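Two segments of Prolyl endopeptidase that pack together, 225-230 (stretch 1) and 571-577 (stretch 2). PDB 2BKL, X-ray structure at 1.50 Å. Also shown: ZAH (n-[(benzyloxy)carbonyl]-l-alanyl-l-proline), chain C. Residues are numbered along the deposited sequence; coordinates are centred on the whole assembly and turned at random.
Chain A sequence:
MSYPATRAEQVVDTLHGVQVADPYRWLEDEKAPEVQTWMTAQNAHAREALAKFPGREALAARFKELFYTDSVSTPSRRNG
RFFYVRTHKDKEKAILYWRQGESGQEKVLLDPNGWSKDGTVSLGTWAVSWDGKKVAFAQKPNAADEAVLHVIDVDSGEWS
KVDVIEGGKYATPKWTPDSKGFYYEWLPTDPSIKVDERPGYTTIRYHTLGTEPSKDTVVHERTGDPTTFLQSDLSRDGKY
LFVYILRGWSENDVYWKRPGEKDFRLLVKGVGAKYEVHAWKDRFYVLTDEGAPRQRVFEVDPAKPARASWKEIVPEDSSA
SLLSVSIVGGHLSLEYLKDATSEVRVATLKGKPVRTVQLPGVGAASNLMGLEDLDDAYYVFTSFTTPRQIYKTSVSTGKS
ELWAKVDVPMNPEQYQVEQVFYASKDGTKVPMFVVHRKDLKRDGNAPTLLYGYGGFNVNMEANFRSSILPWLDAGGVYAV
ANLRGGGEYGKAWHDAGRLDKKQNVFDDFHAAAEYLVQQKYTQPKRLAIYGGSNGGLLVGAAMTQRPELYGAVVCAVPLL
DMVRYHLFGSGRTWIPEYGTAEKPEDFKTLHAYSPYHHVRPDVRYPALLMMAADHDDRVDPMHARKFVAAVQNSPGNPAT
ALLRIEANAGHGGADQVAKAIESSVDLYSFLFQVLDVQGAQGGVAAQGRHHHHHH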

# COMPACT_ATOMS: atom_id res chain seq x y z
N ASP A 225 12.83 -19.47 1.81
CA ASP A 225 12.06 -19.13 2.99
C ASP A 225 10.92 -18.20 2.58
O ASP A 225 11.16 -17.05 2.22
CB ASP A 225 12.99 -18.43 3.98
CG ASP A 225 12.33 -18.15 5.30
OD1 ASP A 225 11.09 -18.25 5.38
OD2 ASP A 225 13.03 -17.84 6.32
N PRO A 226 9.70 -18.71 2.59
CA PRO A 226 8.56 -17.92 2.08
C PRO A 226 8.13 -16.82 3.06
O PRO A 226 7.17 -16.11 2.78
CB PRO A 226 7.47 -18.97 1.89
CG PRO A 226 7.78 -19.97 2.96
CD PRO A 226 9.28 -20.05 3.05
N THR A 227 8.81 -16.70 4.21
CA THR A 227 8.56 -15.59 5.10
C THR A 227 9.48 -14.42 4.83
O THR A 227 9.51 -13.48 5.63
CB THR A 227 8.65 -15.97 6.59
OG1 THR A 227 10.01 -16.29 6.96
CG2 THR A 227 7.80 -17.20 6.90
N THR A 228 10.22 -14.45 3.74
CA THR A 228 11.13 -13.38 3.33
C THR A 228 10.79 -12.82 1.98
O THR A 228 10.07 -13.43 1.20
CB THR A 228 12.57 -13.86 3.28
OG1 THR A 228 12.71 -14.85 2.24
CG2 THR A 228 12.97 -14.53 4.59
N PHE A 229 11.37 -11.66 1.69
CA PHE A 229 11.51 -11.14 0.34
C PHE A 229 12.99 -11.04 -0.02
O PHE A 229 13.83 -10.74 0.82
CB PHE A 229 10.89 -9.76 0.17
CG PHE A 229 9.41 -9.70 0.47
CD1 PHE A 229 8.94 -9.47 1.76
CD2 PHE A 229 8.49 -9.86 -0.55
CE1 PHE A 229 7.56 -9.41 2.02
CE2 PHE A 229 7.11 -9.81 -0.29
CZ PHE A 229 6.66 -9.57 0.98
N LEU A 230 13.31 -11.21 -1.29
CA LEU A 230 14.67 -10.98 -1.77
C LEU A 230 14.62 -9.81 -2.74
O LEU A 230 13.84 -9.84 -3.69
CB LEU A 230 15.18 -12.23 -2.47
CG LEU A 230 16.66 -12.26 -2.83
CD1 LEU A 230 17.53 -12.43 -1.59
CD2 LEU A 230 16.93 -13.38 -3.82
N GLY A 571 0.30 -15.28 1.96
CA GLY A 571 0.21 -15.23 3.40
C GLY A 571 1.48 -15.46 4.19
O GLY A 571 1.67 -14.84 5.22
N ARG A 572 2.36 -16.37 3.77
CA ARG A 572 3.55 -16.64 4.56
C ARG A 572 4.46 -15.42 4.66
O ARG A 572 5.20 -15.27 5.63
CB ARG A 572 4.30 -17.87 4.03
CG ARG A 572 3.49 -19.13 4.23
CD ARG A 572 4.27 -20.39 3.96
NE ARG A 572 3.47 -21.56 4.28
CZ ARG A 572 3.28 -22.04 5.52
NH1 ARG A 572 3.82 -21.47 6.57
NH2 ARG A 572 2.47 -23.07 5.68
N THR A 573 4.37 -14.50 3.70
CA THR A 573 5.19 -13.31 3.77
C THR A 573 4.80 -12.38 4.90
O THR A 573 5.58 -11.48 5.21
CB THR A 573 5.20 -12.51 2.43
OG1 THR A 573 3.92 -11.93 2.16
CG2 THR A 573 5.59 -13.38 1.22
N TRP A 574 3.60 -12.57 5.46
CA TRP A 574 3.15 -11.74 6.60
C TRP A 574 3.35 -12.41 7.94
O TRP A 574 3.04 -11.81 8.97
CB TRP A 574 1.70 -11.28 6.42
CG TRP A 574 1.51 -10.73 5.05
CD1 TRP A 574 2.32 -9.85 4.42
CD2 TRP A 574 0.46 -11.04 4.15
NE1 TRP A 574 1.87 -9.61 3.14
CE2 TRP A 574 0.72 -10.34 2.95
CE3 TRP A 574 -0.67 -11.86 4.22
CZ2 TRP A 574 -0.09 -10.45 1.83
CZ3 TRP A 574 -1.48 -11.98 3.06
CH2 TRP A 574 -1.17 -11.26 1.91
N ILE A 575 3.91 -13.62 7.97
CA ILE A 575 4.18 -14.25 9.25
C ILE A 575 5.08 -13.41 10.18
O ILE A 575 4.84 -13.37 11.38
CB ILE A 575 4.73 -15.68 9.02
CG1 ILE A 575 3.56 -16.60 8.55
CG2 ILE A 575 5.41 -16.26 10.28
CD1 ILE A 575 3.98 -18.00 8.09
N PRO A 576 6.08 -12.69 9.66
CA PRO A 576 6.87 -11.83 10.55
C PRO A 576 6.09 -10.72 11.24
O PRO A 576 6.57 -10.15 12.24
CB PRO A 576 7.94 -11.25 9.62
CG PRO A 576 8.09 -12.31 8.55
CD PRO A 576 6.64 -12.73 8.30
N GLU A 577 4.92 -10.37 10.70
CA GLU A 577 4.04 -9.34 11.25
C GLU A 577 2.96 -9.90 12.19
O GLU A 577 2.70 -9.34 13.26
CB GLU A 577 3.36 -8.53 10.13
CG GLU A 577 2.59 -7.30 10.59
CD GLU A 577 3.43 -6.08 10.93
OE1 GLU A 577 4.67 -6.09 10.75
OE2 GLU A 577 2.82 -5.09 11.37
C1 ZAH C . -2.84 -5.76 2.73
O2 ZAH C . -2.71 -5.10 3.96
C3 ZAH C . -1.88 -6.96 2.58
C4 ZAH C . -2.17 -8.05 3.62
C5 ZAH C . -1.28 -7.76 4.82
C6 ZAH C . -0.11 -6.96 4.32
N7 ZAH C . -0.47 -6.66 2.94
C8 ZAH C . 0.36 -6.06 2.09
O9 ZAH C . -0.03 -5.90 0.84
C10 ZAH C . 1.85 -5.84 2.44
C11 ZAH C . 1.85 -4.51 3.20
N14 ZAH C . 2.67 -5.69 1.26
C15 ZAH C . 2.99 -6.73 0.52
O16 ZAH C . 2.66 -7.95 0.87
O17 ZAH C . 3.75 -6.50 -0.67
C18 ZAH C . 3.92 -7.67 -1.51
C19 ZAH C . 4.48 -7.32 -2.89
C20 ZAH C . 5.78 -6.80 -2.99
C21 ZAH C . 6.30 -6.46 -4.24
C22 ZAH C . 5.52 -6.67 -5.39
C23 ZAH C . 4.24 -7.21 -5.29
C24 ZAH C . 3.72 -7.53 -4.04
O HOH W 1 8.34 -11.08 4.82

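No direct hydrogen bond joins the two stretches, although backbone meets backbone at their centre; the polar link is a single water. Water 1 donates to Thr 227 O and to Thr 573 O, each at 2.8 Å, and so bridges two carbonyls that, both being acceptors, could not bond each other. The bridge lies beside the closest pair of CA atoms across the two stretches, Thr 227 CA and Thr 573 CA, 4.3 Å apart. The near miss is Pro 226 O, which comes within 3.4 Å of Thr 573 N but at a poor angle. Thr 227 CA sits 3.4 Å from Arg 572 O, and with an angle of 147° at the hydrogen this is a CA-H...O contact, a weak interaction that close backbone packing permits. Arg 572 O also accepts a backbone hydrogen bond within its own stretch, from Ile 575 N at 3.1 Å, so the carbonyl serves its own stretch as well as touching the other.

Stretch 1 presents Pro 226 and Thr 227 from a type I beta turn running from Asp 225 to Thr 228. The turn is closed by Thr 228 N to Asp 225 O (3.2 Å), and Thr 228 OG1 donates to the same Asp 225 O at 2.7 Å. The Asp 225 side chain, which does not touch stretch 2, braces the turn from within: its OD1 accepts from Thr 227 N at 3.0 Å and from Thr 227 OG1 at 2.7 Å. With the hydroxyl of Thr 227 held in this way at chi1 69° (p), its methyl faces Ile 575, with CG2 4.0 Å from Ile 575 CB.

Around this backbone contact the contacts are mainly nonpolar. Pro 226 CG packs 3.7 Å from Arg 572 CD, against the aliphatic part of a side chain whose CA-to-CB bond points toward stretch 1 but whose end leads away; its guanidinium is hydrogen-bonded elsewhere in the structure. Pro 576, in the helical part of stretch 2, has its CA-to-CB bond directed toward stretch 1 and places CG 3.5 Å from Thr 227 O, the carbonyl that also receives the water. From the strand, Phe 229 starts sideways, yet its chi1 of -60° (m) carries the ring to stretch 2, where CZ lies 3.6 Å from Thr 573 CB in an oblique approach.

The same Phe 229 ring also has ZAH C18 obliquely against it, so it touches both stretch 2 and the bound dipeptide derivative ZAH. Trp 574 scarcely takes part in the contact between the stretches, its CA-to-CB bond pointing away, but it contacts the ligand: NE1 donates to ZAH O16 at 2.9 Å and 163°, and ZAH C6 lies over one face of its ring. Altogether the stretches bury 343 Å², with Thr 227 and Thr 573 giving up the largest areas on their respective sides.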